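Local coordinates for ubiquitin conjugating enzyme (Agrocybe aegerita, PDB 3WE5), which probably acts as an E2 enzyme, accepting ubiquitin as a thioester and passing it on to target proteins, at residues 31-36 with 54-59. Numbering follows the deposited sequence.
Sequences KELREI and SKWLFT
A buried, mainly apolar contact joins helix 24-39, the N-terminal helix of the E2 fold, to strand 55-61 of the antiparallel sheet, with W56 bridging most of the distance. Over residues 31-36 and 55-59 the axes run 24° apart and come within 12.6 Å. With CG anti to the carbonyl carbon (chi1 -67°), the W56 indole projects toward the helix, its six-membered ring leading: CH2 lies 3.9 Å from CB of L33, while CB of E32 meets the ring at its edge. One turn on, I36 CD1 touches both rings, 4.0 Å from W56 CZ3 and 4.0 Å from F58 CZ, meeting the phenyl ring at its edge, in its plane. An alanine in place of W56 would probably open a gap between helix and strand, leaving L33 without its partner on this strand and I36 with F58 alone. At its other end the indole is fixed by NE1, hydrogen-bonded to the D52 carbonyl, and F79 packs on it edge-to-face. E32 OE1 accepts a hydrogen bond from V127 N at the start of helix 127-140, while OE2 bonds Y83 OH and R28 of its own helix. I128 packs against I36 and F58, and L47 of strand 45-49 touches L33 and F58.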
loop_
_atom_site.group_PDB
_atom_site.type_symbol
_atom_site.label_atom_id
_atom_site.label_comp_id
_atom_site.label_asym_id
_atom_site.label_seq_id
_atom_site.Cartn_x
_atom_site.Cartn_y
_atom_site.Cartn_z
ATOM N N LYS A 31 -13.432 28.286 -16.873
ATOM C CA LYS A 31 -12.137 28.910 -17.131
ATOM C C LYS A 31 -11.067 27.839 -17.296
ATOM O O LYS A 31 -10.207 27.966 -18.169
ATOM C CB LYS A 31 -11.751 29.932 -16.039
ATOM C CG LYS A 31 -10.390 30.567 -16.352
ATOM C CD LYS A 31 -10.246 31.987 -15.878
ATOM C CE LYS A 31 -8.957 32.588 -16.458
ATOM N NZ LYS A 31 -7.783 31.733 -16.139
ATOM N N GLU A 32 -11.114 26.784 -16.488
ATOM C CA GLU A 32 -10.132 25.707 -16.644
ATOM C C GLU A 32 -10.296 25.060 -18.001
ATOM O O GLU A 32 -9.304 24.693 -18.640
ATOM C CB GLU A 32 -10.263 24.667 -15.539
ATOM C CG GLU A 32 -9.951 25.199 -14.125
ATOM C CD GLU A 32 -9.633 24.102 -13.123
ATOM O OE1 GLU A 32 -9.060 23.015 -13.457
ATOM O OE2 GLU A 32 -9.992 24.265 -11.932
ATOM N N LEU A 33 -11.541 24.897 -18.444
ATOM C CA LEU A 33 -11.785 24.285 -19.749
ATOM C C LEU A 33 -11.286 25.176 -20.867
ATOM O O LEU A 33 -10.742 24.674 -21.861
ATOM C CB LEU A 33 -13.283 24.001 -19.958
ATOM C CG LEU A 33 -13.650 23.264 -21.242
ATOM C CD1 LEU A 33 -13.011 21.898 -21.217
ATOM C CD2 LEU A 33 -15.189 23.119 -21.326
ATOM N N ARG A 34 -11.505 26.490 -20.745
ATOM C CA ARG A 34 -11.009 27.465 -21.709
ATOM C C ARG A 34 -9.492 27.349 -21.815
ATOM O O ARG A 34 -8.941 27.347 -22.926
ATOM C CB ARG A 34 -11.392 28.875 -21.244
ATOM C CG ARG A 34 -10.978 30.037 -22.131
ATOM C CD ARG A 34 -11.520 31.367 -21.519
ATOM N NE ARG A 34 -12.988 31.394 -21.567
ATOM C CZ ARG A 34 -13.817 31.404 -20.511
ATOM N NH1 ARG A 34 -13.380 31.407 -19.247
ATOM N NH2 ARG A 34 -15.122 31.415 -20.728
ATOM N N GLU A 35 -8.831 27.235 -20.670
ATOM C CA GLU A 35 -7.362 27.125 -20.680
ATOM C C GLU A 35 -6.870 25.818 -21.290
ATOM O O GLU A 35 -5.870 25.827 -22.009
ATOM C CB GLU A 35 -6.775 27.378 -19.295
ATOM C CG GLU A 35 -7.104 28.777 -18.738
ATOM C CD GLU A 35 -6.683 29.929 -19.647
ATOM O OE1 GLU A 35 -5.609 29.840 -20.283
ATOM O OE2 GLU A 35 -7.428 30.935 -19.718
ATOM N N ILE A 36 -7.562 24.705 -21.037
ATOM C CA ILE A 36 -7.205 23.423 -21.663
ATOM C C ILE A 36 -7.328 23.556 -23.178
ATOM O O ILE A 36 -6.448 23.092 -23.926
ATOM C CB ILE A 36 -8.088 22.288 -21.129
ATOM C CG1 ILE A 36 -7.658 21.933 -19.702
ATOM C CG2 ILE A 36 -8.004 21.013 -22.029
ATOM C CD1 ILE A 36 -8.675 21.065 -18.942
ATOM N N SER A 54 -19.888 18.813 -14.296
ATOM C CA SER A 54 -20.028 17.865 -13.209
ATOM C C SER A 54 -19.074 16.685 -13.326
ATOM O O SER A 54 -18.653 16.118 -12.321
ATOM C CB SER A 54 -21.456 17.334 -13.155
ATOM O OG SER A 54 -22.341 18.405 -12.894
ATOM N N LYS A 55 -18.779 16.274 -14.558
ATOM C CA LYS A 55 -17.915 15.108 -14.766
ATOM C C LYS A 55 -17.095 15.283 -16.039
ATOM O O LYS A 55 -17.656 15.493 -17.114
ATOM C CB LYS A 55 -18.742 13.804 -14.856
ATOM C CG LYS A 55 -17.889 12.535 -14.881
ATOM C CD LYS A 55 -18.751 11.263 -14.760
ATOM C CE LYS A 55 -19.662 11.090 -15.958
ATOM N NZ LYS A 55 -18.885 10.971 -17.236
ATOM N N TRP A 56 -15.767 15.149 -15.909
ATOM C CA TRP A 56 -14.867 15.186 -17.065
ATOM C C TRP A 56 -14.050 13.898 -17.137
ATOM O O TRP A 56 -13.779 13.240 -16.125
ATOM C CB TRP A 56 -13.875 16.364 -16.949
ATOM C CG TRP A 56 -14.455 17.754 -17.033
ATOM C CD1 TRP A 56 -15.768 18.113 -17.231
ATOM C CD2 TRP A 56 -13.711 18.969 -16.934
ATOM N NE1 TRP A 56 -15.881 19.494 -17.251
ATOM C CE2 TRP A 56 -14.629 20.041 -17.073
ATOM C CE3 TRP A 56 -12.347 19.257 -16.741
ATOM C CZ2 TRP A 56 -14.230 21.391 -17.004
ATOM C CZ3 TRP A 56 -11.949 20.599 -16.666
ATOM C CH2 TRP A 56 -12.893 21.656 -16.818
ATOM N N LEU A 57 -13.648 13.533 -18.355
ATOM C CA LEU A 57 -12.786 12.371 -18.565
ATOM C C LEU A 57 -11.526 12.763 -19.347
ATOM O O LEU A 57 -11.595 13.503 -20.331
ATOM C CB LEU A 57 -13.530 11.328 -19.404
ATOM C CG LEU A 57 -14.774 10.707 -18.775
ATOM C CD1 LEU A 57 -15.484 9.821 -19.835
ATOM C CD2 LEU A 57 -14.429 9.902 -17.550
ATOM N N PHE A 58 -10.388 12.239 -18.891
ATOM C CA PHE A 58 -9.097 12.365 -19.576
ATOM C C PHE A 58 -8.516 10.971 -19.860
ATOM O O PHE A 58 -8.856 10.001 -19.197
ATOM C CB PHE A 58 -8.089 13.095 -18.671
ATOM C CG PHE A 58 -8.399 14.528 -18.439
ATOM C CD1 PHE A 58 -9.343 14.900 -17.487
ATOM C CD2 PHE A 58 -7.754 15.524 -19.164
ATOM C CE1 PHE A 58 -9.626 16.238 -17.267
ATOM C CE2 PHE A 58 -8.024 16.863 -18.953
ATOM C CZ PHE A 58 -8.992 17.223 -17.998
ATOM N N THR A 59 -7.628 10.878 -20.846
ATOM C CA THR A 59 -6.726 9.724 -20.891
ATOM C C THR A 59 -5.362 10.159 -20.378
ATOM O O THR A 59 -4.948 11.289 -20.605
ATOM C CB THR A 59 -6.608 9.098 -22.272
ATOM O OG1 THR A 59 -6.122 10.059 -23.199
ATOM C CG2 THR A 59 -7.955 8.581 -22.732
#